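Long-range contacts in dihydropteroate synthase (Anaplasma phagocytophilum, PDB 6UCZ), which probably catalyses the condensation of 6-hydroxymethyl-7,8-dihydropterin pyrophosphate with p-aminobenzoate to give dihydropteroate in folate biosynthesis: residues V109-D114 with L127-I132; K31-L36 with A67-V72; H158-P163 with F210-E215. All blocks are in the same frame, centred on the assembly; numbering follows the deposited sequence.

Contact 1 (V109-D114 with L127-I132); sequences VEVSID and LGVDYI. With PMM (pterin-6-yl-methyl-monophosphate), chain C.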
loop_
_atom_site.group_PDB
_atom_site.type_symbol
_atom_site.label_atom_id
_atom_site.label_comp_id
_atom_site.label_asym_id
_atom_site.label_seq_id
_atom_site.Cartn_x
_atom_site.Cartn_y
_atom_site.Cartn_z
ATOM N N VAL A 109 11.183 -2.811 -13.118
ATOM C CA VAL A 109 10.387 -2.843 -11.900
ATOM C C VAL A 109 10.070 -1.403 -11.511
ATOM O O VAL A 109 10.923 -0.510 -11.640
ATOM C CB VAL A 109 11.142 -3.594 -10.785
ATOM C CG1 VAL A 109 10.398 -3.503 -9.464
ATOM C CG2 VAL A 109 11.371 -5.070 -11.193
ATOM N N GLU A 110 8.838 -1.161 -11.081
ATOM C CA GLU A 110 8.459 0.196 -10.707
ATOM C C GLU A 110 8.801 0.481 -9.249
ATOM O O GLU A 110 9.083 -0.419 -8.461
ATOM C CB GLU A 110 6.973 0.429 -10.966
ATOM C CG GLU A 110 6.603 0.297 -12.434
ATOM C CD GLU A 110 5.114 0.401 -12.667
ATOM O OE1 GLU A 110 4.375 -0.523 -12.246
ATOM O OE2 GLU A 110 4.684 1.423 -13.246
ATOM N N VAL A 111 8.750 1.765 -8.887
ATOM C CA VAL A 111 9.039 2.212 -7.528
ATOM C C VAL A 111 7.871 3.056 -7.036
ATOM O O VAL A 111 7.360 3.915 -7.764
ATOM C CB VAL A 111 10.361 3.011 -7.457
ATOM C CG1 VAL A 111 10.664 3.446 -6.010
ATOM C CG2 VAL A 111 11.515 2.199 -8.050
ATOM N N SER A 112 7.464 2.811 -5.792
ATOM C CA SER A 112 6.378 3.517 -5.119
ATOM C C SER A 112 6.943 4.230 -3.896
ATOM O O SER A 112 7.822 3.694 -3.213
ATOM C CB SER A 112 5.270 2.522 -4.694
ATOM O OG SER A 112 4.236 3.181 -3.994
ATOM N N ILE A 113 6.463 5.440 -3.616
ATOM C CA ILE A 113 6.866 6.155 -2.407
ATOM C C ILE A 113 5.723 6.089 -1.405
ATOM O O ILE A 113 4.623 6.593 -1.662
ATOM C CB ILE A 113 7.297 7.608 -2.705
ATOM C CG1 ILE A 113 7.650 8.351 -1.405
ATOM C CG2 ILE A 113 6.242 8.392 -3.488
ATOM C CD1 ILE A 113 8.784 7.729 -0.629
ATOM N N ASP A 114 5.967 5.429 -0.275
ATOM C CA ASP A 114 4.951 5.265 0.763
ATOM C C ASP A 114 5.122 6.438 1.717
ATOM O O ASP A 114 6.041 6.453 2.538
ATOM C CB ASP A 114 5.099 3.921 1.470
ATOM C CG ASP A 114 4.013 3.664 2.502
ATOM O OD1 ASP A 114 3.249 4.591 2.874
ATOM O OD2 ASP A 114 3.909 2.498 2.937
ATOM N N LEU A 127 12.875 12.304 -8.393
ATOM C CA LEU A 127 13.901 11.286 -8.584
ATOM C C LEU A 127 13.473 10.218 -9.582
ATOM O O LEU A 127 14.332 9.505 -10.116
ATOM C CB LEU A 127 14.266 10.634 -7.249
ATOM C CG LEU A 127 15.031 11.505 -6.261
ATOM C CD1 LEU A 127 15.358 10.711 -5.006
ATOM C CD2 LEU A 127 16.301 12.056 -6.931
ATOM N N GLY A 128 12.178 10.106 -9.860
ATOM C CA GLY A 128 11.724 9.188 -10.880
ATOM C C GLY A 128 10.813 8.062 -10.436
ATOM O O GLY A 128 10.652 7.096 -11.190
ATOM N N VAL A 129 10.223 8.140 -9.231
ATOM C CA VAL A 129 9.325 7.061 -8.811
ATOM C C VAL A 129 8.068 7.067 -9.676
ATOM O O VAL A 129 7.726 8.052 -10.341
ATOM C CB VAL A 129 8.960 7.101 -7.312
ATOM C CG1 VAL A 129 10.205 7.056 -6.446
ATOM C CG2 VAL A 129 8.070 8.299 -6.961
ATOM N N ASP A 130 7.396 5.919 -9.691
ATOM C CA ASP A 130 6.248 5.664 -10.550
ATOM C C ASP A 130 4.912 5.800 -9.840
ATOM O O ASP A 130 3.904 6.063 -10.501
ATOM C CB ASP A 130 6.356 4.253 -11.142
ATOM C CG ASP A 130 7.650 4.055 -11.906
ATOM O OD1 ASP A 130 7.702 4.494 -13.066
ATOM O OD2 ASP A 130 8.616 3.505 -11.337
ATOM N N TYR A 131 4.877 5.609 -8.526
ATOM C CA TYR A 131 3.641 5.676 -7.760
ATOM C C TYR A 131 3.844 6.543 -6.534
ATOM O O TYR A 131 4.907 6.497 -5.909
ATOM C CB TYR A 131 3.164 4.291 -7.241
ATOM C CG TYR A 131 2.922 3.205 -8.261
ATOM C CD1 TYR A 131 3.974 2.495 -8.823
ATOM C CD2 TYR A 131 1.628 2.840 -8.598
ATOM C CE1 TYR A 131 3.740 1.478 -9.748
ATOM C CE2 TYR A 131 1.381 1.838 -9.504
ATOM C CZ TYR A 131 2.434 1.153 -10.075
ATOM O OH TYR A 131 2.156 0.159 -10.977
ATOM N N ILE A 132 2.810 7.301 -6.176
ATOM C CA ILE A 132 2.637 7.762 -4.804
ATOM C C ILE A 132 1.750 6.757 -4.082
ATOM O O ILE A 132 0.602 6.525 -4.481
ATOM C CB ILE A 132 2.004 9.157 -4.733
ATOM C CG1 ILE A 132 2.746 10.176 -5.597
ATOM C CG2 ILE A 132 1.958 9.626 -3.269
ATOM C CD1 ILE A 132 2.014 11.498 -5.669
HETATM N N5 PMM C . 0.104 -0.642 5.416
HETATM C C6 PMM C . 1.185 -0.094 5.981
HETATM C C7 PMM C . 1.888 0.913 5.345
HETATM N N8 PMM C . 1.557 1.425 4.154
HETATM N N1 PMM C . 0.150 1.385 2.360
HETATM C C2 PMM C . -0.922 0.891 1.750
HETATM N N2 PMM C . -1.297 1.382 0.564
HETATM N N3 PMM C . -1.693 -0.105 2.285
HETATM C C4 PMM C . -1.476 -0.706 3.504
HETATM O O4 PMM C . -2.232 -1.578 3.930
HETATM C C4A PMM C . -0.291 -0.183 4.219
HETATM C C8A PMM C . 0.475 0.868 3.597
HETATM C C9 PMM C . 1.537 -0.599 7.357
HETATM O O10 PMM C . 2.051 -1.943 7.252
HETATM P PA PMM C . 3.613 -2.295 7.487
HETATM O O1P PMM C . 3.655 -3.832 7.500
HETATM O O2P PMM C . 3.984 -1.828 8.888
HETATM O O3P PMM C . 4.448 -1.680 6.413
#

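Contact 2 (K31-L36 with A67-V72); sequences KIVGIL and ADVIDV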
loop_
_atom_site.group_PDB
_atom_site.type_symbol
_atom_site.label_atom_id
_atom_site.label_comp_id
_atom_site.label_asym_id
_atom_site.label_seq_id
_atom_site.Cartn_x
_atom_site.Cartn_y
_atom_site.Cartn_z
ATOM N N LYS A 31 -0.399 -7.392 -9.434
ATOM C CA LYS A 31 0.992 -6.989 -9.309
ATOM C C LYS A 31 1.482 -7.135 -7.870
ATOM O O LYS A 31 0.737 -6.884 -6.924
ATOM C CB LYS A 31 1.177 -5.543 -9.782
ATOM C CG LYS A 31 1.059 -5.396 -11.304
ATOM C CD LYS A 31 1.340 -3.961 -11.731
ATOM C CE LYS A 31 1.250 -3.772 -13.248
ATOM N NZ LYS A 31 2.257 -4.558 -14.017
ATOM N N ILE A 32 2.743 -7.546 -7.723
ATOM C CA ILE A 32 3.383 -7.710 -6.424
ATOM C C ILE A 32 4.078 -6.407 -6.054
ATOM O O ILE A 32 4.997 -5.963 -6.755
ATOM C CB ILE A 32 4.393 -8.864 -6.437
ATOM C CG1 ILE A 32 3.720 -10.178 -6.848
ATOM C CG2 ILE A 32 5.037 -8.992 -5.061
ATOM C CD1 ILE A 32 4.694 -11.316 -7.037
ATOM N N VAL A 33 3.658 -5.810 -4.943
ATOM C CA VAL A 33 4.271 -4.596 -4.415
ATOM C C VAL A 33 5.107 -5.023 -3.213
ATOM O O VAL A 33 4.574 -5.288 -2.126
ATOM C CB VAL A 33 3.216 -3.555 -4.040
ATOM C CG1 VAL A 33 3.867 -2.284 -3.495
ATOM C CG2 VAL A 33 2.326 -3.257 -5.242
ATOM N N GLY A 34 6.421 -5.083 -3.408
ATOM C CA GLY A 34 7.316 -5.491 -2.338
ATOM C C GLY A 34 7.584 -4.348 -1.372
ATOM O O GLY A 34 7.901 -3.226 -1.785
ATOM N N ILE A 35 7.493 -4.647 -0.080
ATOM C CA ILE A 35 7.645 -3.642 0.965
ATOM C C ILE A 35 9.126 -3.459 1.269
ATOM O O ILE A 35 9.840 -4.425 1.569
ATOM C CB ILE A 35 6.867 -4.044 2.228
ATOM C CG1 ILE A 35 5.365 -4.077 1.952
ATOM C CG2 ILE A 35 7.201 -3.113 3.406
ATOM C CD1 ILE A 35 4.565 -4.793 3.052
ATOM N N LEU A 36 9.579 -2.210 1.224
ATOM C CA LEU A 36 10.952 -1.842 1.530
ATOM C C LEU A 36 10.877 -0.750 2.595
ATOM O O LEU A 36 10.640 0.424 2.291
ATOM C CB LEU A 36 11.691 -1.378 0.276
ATOM C CG LEU A 36 13.138 -0.945 0.505
ATOM C CD1 LEU A 36 13.875 -1.914 1.389
ATOM C CD2 LEU A 36 13.841 -0.808 -0.825
ATOM N N ALA A 67 9.328 -9.038 -7.701
ATOM C CA ALA A 67 8.495 -7.875 -7.421
ATOM C C ALA A 67 8.202 -7.113 -8.705
ATOM O O ALA A 67 9.066 -6.969 -9.575
ATOM C CB ALA A 67 9.183 -6.950 -6.415
ATOM N N ASP A 68 6.962 -6.656 -8.832
ATOM C CA ASP A 68 6.572 -5.741 -9.897
ATOM C C ASP A 68 6.804 -4.285 -9.519
ATOM O O ASP A 68 7.094 -3.459 -10.394
ATOM C CB ASP A 68 5.101 -5.968 -10.244
ATOM C CG ASP A 68 4.842 -7.386 -10.726
ATOM O OD1 ASP A 68 5.441 -7.779 -11.751
ATOM O OD2 ASP A 68 4.099 -8.133 -10.046
ATOM N N VAL A 69 6.659 -3.966 -8.234
ATOM C CA VAL A 69 6.851 -2.623 -7.684
ATOM C C VAL A 69 7.599 -2.760 -6.365
ATOM O O VAL A 69 7.363 -3.711 -5.611
ATOM C CB VAL A 69 5.506 -1.890 -7.444
ATOM C CG1 VAL A 69 5.741 -0.419 -7.060
ATOM C CG2 VAL A 69 4.589 -1.985 -8.674
ATOM N N ILE A 70 8.509 -1.823 -6.085
ATOM C CA ILE A 70 9.146 -1.710 -4.774
ATOM C C ILE A 70 8.544 -0.499 -4.072
ATOM O O ILE A 70 8.677 0.635 -4.554
ATOM C CB ILE A 70 10.673 -1.564 -4.877
ATOM C CG1 ILE A 70 11.278 -2.636 -5.785
ATOM C CG2 ILE A 70 11.292 -1.608 -3.484
ATOM C CD1 ILE A 70 11.162 -4.037 -5.237
ATOM N N ASP A 71 7.899 -0.734 -2.933
ATOM C CA ASP A 71 7.267 0.319 -2.145
ATOM C C ASP A 71 8.225 0.743 -1.036
ATOM O O ASP A 71 8.446 -0.006 -0.080
ATOM C CB ASP A 71 5.936 -0.168 -1.573
ATOM C CG ASP A 71 5.175 0.917 -0.832
ATOM O OD1 ASP A 71 4.993 2.008 -1.408
ATOM O OD2 ASP A 71 4.725 0.665 0.315
ATOM N N VAL A 72 8.780 1.949 -1.157
ATOM C CA VAL A 72 9.803 2.442 -0.241
ATOM C C VAL A 72 9.149 3.367 0.781
ATOM O O VAL A 72 8.523 4.373 0.420
ATOM C CB VAL A 72 10.921 3.176 -0.991
ATOM C CG1 VAL A 72 12.072 3.493 -0.032
ATOM C CG2 VAL A 72 11.392 2.367 -2.215
#

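Contact 3 (H158-P163 with F210-E215); sequences HHFGLP and FGKLPE. With PMM (pterin-6-yl-methyl-monophosphate), chain C.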
loop_
_atom_site.group_PDB
_atom_site.type_symbol
_atom_site.label_atom_id
_atom_site.label_comp_id
_atom_site.label_asym_id
_atom_site.label_seq_id
_atom_site.Cartn_x
_atom_site.Cartn_y
_atom_site.Cartn_z
ATOM N N HIS A 158 -7.508 4.049 3.057
ATOM C CA HIS A 158 -8.437 4.450 4.111
ATOM C C HIS A 158 -7.815 4.285 5.497
ATOM O O HIS A 158 -7.153 3.284 5.780
ATOM C CB HIS A 158 -9.725 3.627 4.049
ATOM C CG HIS A 158 -10.717 4.011 5.107
ATOM N ND1 HIS A 158 -10.653 3.534 6.398
ATOM C CD2 HIS A 158 -11.755 4.883 5.079
ATOM C CE1 HIS A 158 -11.625 4.074 7.115
ATOM N NE2 HIS A 158 -12.314 4.888 6.335
ATOM N N HIS A 159 -8.073 5.255 6.380
ATOM C CA HIS A 159 -7.684 5.151 7.784
ATOM C C HIS A 159 -8.611 5.983 8.670
ATOM O O HIS A 159 -9.380 6.818 8.189
ATOM C CB HIS A 159 -6.220 5.567 7.972
ATOM C CG HIS A 159 -5.945 6.977 7.550
ATOM N ND1 HIS A 159 -6.240 8.061 8.346
ATOM C CD2 HIS A 159 -5.445 7.479 6.397
ATOM C CE1 HIS A 159 -5.908 9.175 7.714
ATOM N NE2 HIS A 159 -5.415 8.849 6.531
ATOM N N PHE A 160 -8.588 5.681 9.969
ATOM C CA PHE A 160 -9.265 6.457 11.016
ATOM C C PHE A 160 -8.295 7.387 11.734
ATOM O O PHE A 160 -8.331 7.531 12.962
ATOM C CB PHE A 160 -9.930 5.500 12.007
ATOM C CG PHE A 160 -11.070 4.717 11.423
ATOM C CD1 PHE A 160 -12.313 5.291 11.258
ATOM C CD2 PHE A 160 -10.856 3.434 10.926
ATOM C CE1 PHE A 160 -13.354 4.579 10.707
ATOM C CE2 PHE A 160 -11.891 2.711 10.359
ATOM C CZ PHE A 160 -13.145 3.278 10.246
ATOM N N GLY A 161 -7.407 8.016 10.985
ATOM C CA GLY A 161 -6.387 8.900 11.506
ATOM C C GLY A 161 -5.052 8.187 11.658
ATOM O O GLY A 161 -4.979 6.987 11.947
ATOM N N LEU A 162 -3.975 8.941 11.461
ATOM C CA LEU A 162 -2.628 8.439 11.615
ATOM C C LEU A 162 -1.875 9.276 12.641
ATOM O O LEU A 162 -1.938 10.511 12.599
ATOM C CB LEU A 162 -1.870 8.448 10.296
ATOM C CG LEU A 162 -2.470 7.682 9.127
ATOM C CD1 LEU A 162 -1.653 7.947 7.851
ATOM C CD2 LEU A 162 -2.565 6.155 9.393
ATOM N N PRO A 163 -1.150 8.641 13.575
ATOM C CA PRO A 163 -0.985 7.196 13.742
ATOM C C PRO A 163 -2.267 6.508 14.174
ATOM O O PRO A 163 -3.235 7.188 14.557
ATOM C CB PRO A 163 0.064 7.081 14.854
ATOM C CG PRO A 163 0.677 8.420 14.969
ATOM C CD PRO A 163 -0.383 9.388 14.578
ATOM N N PHE A 210 -6.025 -0.476 9.808
ATOM C CA PHE A 210 -5.974 0.932 10.235
ATOM C C PHE A 210 -7.298 1.301 10.898
ATOM O O PHE A 210 -8.293 1.615 10.243
ATOM C CB PHE A 210 -5.639 1.850 9.063
ATOM C CG PHE A 210 -4.191 1.779 8.650
ATOM C CD1 PHE A 210 -3.263 2.676 9.174
ATOM C CD2 PHE A 210 -3.750 0.799 7.763
ATOM C CE1 PHE A 210 -1.920 2.604 8.812
ATOM C CE2 PHE A 210 -2.408 0.715 7.402
ATOM C CZ PHE A 210 -1.491 1.622 7.922
ATOM N N GLY A 211 -7.324 1.202 12.221
ATOM C CA GLY A 211 -8.556 1.375 12.964
ATOM C C GLY A 211 -9.580 0.289 12.729
ATOM O O GLY A 211 -10.768 0.499 12.989
ATOM N N LYS A 212 -9.145 -0.889 12.282
ATOM C CA LYS A 212 -10.040 -1.971 11.901
ATOM C C LYS A 212 -9.581 -3.215 12.646
ATOM O O LYS A 212 -8.516 -3.765 12.345
ATOM C CB LYS A 212 -9.991 -2.186 10.389
ATOM C CG LYS A 212 -10.359 -0.934 9.601
ATOM C CD LYS A 212 -10.195 -1.137 8.111
ATOM C CE LYS A 212 -10.458 0.161 7.358
ATOM N NZ LYS A 212 -9.344 1.138 7.511
ATOM N N LEU A 213 -10.403 -3.674 13.584
ATOM C CA LEU A 213 -10.090 -4.861 14.347
ATOM C C LEU A 213 -10.046 -6.071 13.417
ATOM O O LEU A 213 -10.598 -6.035 12.312
ATOM C CB LEU A 213 -11.100 -5.047 15.473
ATOM C CG LEU A 213 -10.959 -3.996 16.569
ATOM C CD1 LEU A 213 -12.075 -4.130 17.583
ATOM C CD2 LEU A 213 -9.596 -4.108 17.237
ATOM N N PRO A 214 -9.382 -7.149 13.837
ATOM C CA PRO A 214 -9.227 -8.308 12.927
ATOM C C PRO A 214 -10.504 -8.785 12.245
ATOM O O PRO A 214 -10.489 -8.999 11.027
ATOM C CB PRO A 214 -8.636 -9.387 13.847
ATOM C CG PRO A 214 -7.873 -8.638 14.872
ATOM C CD PRO A 214 -8.648 -7.329 15.102
ATOM N N GLU A 215 -11.611 -8.934 12.981
ATOM C CA GLU A 215 -12.861 -9.373 12.362
ATOM C C GLU A 215 -13.277 -8.458 11.216
ATOM O O GLU A 215 -13.768 -8.931 10.184
ATOM C CB GLU A 215 -13.973 -9.444 13.399
ATOM C CG GLU A 215 -13.712 -10.447 14.512
ATOM C CD GLU A 215 -12.868 -9.867 15.651
ATOM O OE1 GLU A 215 -12.882 -10.469 16.751
ATOM O OE2 GLU A 215 -12.204 -8.815 15.457
HETATM N N5 PMM C . 0.104 -0.642 5.416
HETATM C C6 PMM C . 1.185 -0.094 5.981
HETATM C C7 PMM C . 1.888 0.913 5.345
HETATM N N8 PMM C . 1.557 1.425 4.154
HETATM N N1 PMM C . 0.150 1.385 2.360
HETATM C C2 PMM C . -0.922 0.891 1.750
HETATM N N2 PMM C . -1.297 1.382 0.564
HETATM N N3 PMM C . -1.693 -0.105 2.285
HETATM C C4 PMM C . -1.476 -0.706 3.504
HETATM O O4 PMM C . -2.232 -1.578 3.930
HETATM C C4A PMM C . -0.291 -0.183 4.219
HETATM C C8A PMM C . 0.475 0.868 3.597
HETATM C C9 PMM C . 1.537 -0.599 7.357
HETATM O O10 PMM C . 2.051 -1.943 7.252
HETATM P PA PMM C . 3.613 -2.295 7.487
HETATM O O1P PMM C . 3.655 -3.832 7.500
HETATM O O2P PMM C . 3.984 -1.828 8.888
HETATM O O3P PMM C . 4.448 -1.680 6.413
#

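Contact 1 (V109-D114 with L127-I132)
Ser112 pairs with Tyr131 and Ile113 with Ile132 in a buried, parallel strand-to-strand contact inside the beta/alpha barrel (TIM-barrel fold) of dihydropteroate synthase. It closes the beta-alpha-beta unit made of strand 110-115, helix 118-127 and strand 131-134, a crossover with a Schellman motif at Gly128. Val111 O is gripped twice, by Asp130 N at 2.8 Å and by Tyr131 N at 3.1 Å, both donors lying in the carbonyl plane. Two residues on, Ile113 N bonds to Tyr131 O. Where the second strand has yet to begin, a side chain extends the pairing: Asp130 OD2 receives Val111 N through its anti lone pair at 3.0 Å, and the same oxygen is also bonded to His105.

Ser112 and Tyr131 share one side of the sheet, with Ser112 OG 3.6 Å from Tyr131 CB and turned on to Asp71. On the helix-covered side, Val111 CG1 meets Val129 CG1 at 3.7 Å while Val129 CG2 reaches Ile113 CG2; Ala124 of helix 118-127 touches both Val129 and Ile113. At the C-terminal end of the strand, Asp114 enters the pterin pocket, its OD2 2.9 Å from N8 of the bound pterin monophosphate and salt-bridged to Arg274.

The N-terminal end is polar as well. Glu110 CB lies at the edge of the Tyr131 ring, and the chain, extended past CG (chi2 175°), carries its carboxylate to the phenol. Lys153 forms a salt bridge with Glu110 OE2, which probably eases the closeness of the Asp130 carboxylate. The carboxylate and ring planes are 69° apart, and Tyr131 OH donates to Glu110 OE1 over 2.6 Å, arriving 38° out of the carboxylate plane.

Contact 2 (K31-L36 with A67-V72)
Strands 31-36 and 69-72 run parallel at an angle of 32°, paired from Val33 with Val69 to Leu36 with Val72, and their backbone bonds alternate along the seam: Val69 N to Ile32 O, Gly34 N to Val69 O, Asp71 N to Gly34 O at 2.7 Å, and Leu36 N to Asp71 O. Ile32 O also accepts Asp68 N. Asp68 prolongs the pairing with its side chain. CG stands beside its own backbone N (chi1 -60°), which brings OD2 to Ile32 N at 2.8 Å; the bond is almost straight, 176° at the hydrogen, and uses the anti lone pair.

These are the first two strands of the beta/alpha barrel, joined in the chain by a segment that contains helix 52-64, and their two faces differ sharply. Val33, Ile35, Val69 and Asp71 share the face turned to the barrel interior. There Val33 and Val69 stand abreast, Val33 CG2 against Val69 CB, while Val33 CG1 presses on Asp71 CB at 3.5 Å. Beyond that methylene the Asp71 carboxylate is held by a salt bridge to Arg274 and by bonds from Ser112 and Asn133, and Ile35 comes close to the bound pterin. Leu36, Ile70 and Val72 face the surrounding helices instead: Leu36 meets His58 and Ala59 of helix 52-64 and Ile100 of helix 97-106. Between the strands on this side, Leu36 CD2 lies 4.2 Å from Val72 CG2 and, in one of the two conformers of Ile70, 3.8 Å from Ile70 CG2.

Contact 3 (H158-P163 with F210-E215)
Lys212 reaches from the loop before helix 214-222 across to His158. From CB the chain passes CG, which lies 4.0 Å from Phe160 CE2 near the plane of that ring, at its edge. It stays extended through CD and bends only at the last torsion (chi4 74°), which swings the ammonium toward the imidazole; CE stands 3.5 Å from His158 ND1. The tip, NZ, donates to His158 ND1 at 2.9 Å, 14° out of the ring plane, and turns back to Phe210 O at 3.0 Å, with Gly207 O as a further acceptor. The bond from the ammonium is consistent with an unprotonated His158 ND1.

Phe160 lays one ring face over His158 CE1 and puts its CD2 edge 3.2 Å from Phe210 O. Phe210 presents its rim to the bound pterin, CE2 lying 3.5 Å from N5, while Leu162 CD2 packs on Phe210 CD1 at 3.6 Å. The touching residues lie in loops, one after strand 153-157, the other between strand 202-205 and helix 214-222; Ile181 of helix 174-194 touches both His158 and Lys212.

Contacts 1 and 2 are buried pieces of one parallel sheet, whereas contact 3 is a partly buried loop contact on the other side of the chain's centre, about 22 to 24 Å from them between centres. Strands 69-73 and 110-115 are neighbours: Ile70 N and O bond to Glu110 O and Ser112 N, making contacts 1 and 2 continuous. Their chemistry is chiefly backbone hydrogen bonding, in each case prolonged by an aspartate carboxylate just before the strand. Contact 3 has a side-chain link instead, lysine to histidine, with aromatic packing. Contacts 1 and 3 nonetheless meet the same pterin, through Asp114 and Phe210, and Ile35 of contact 2 lies close by.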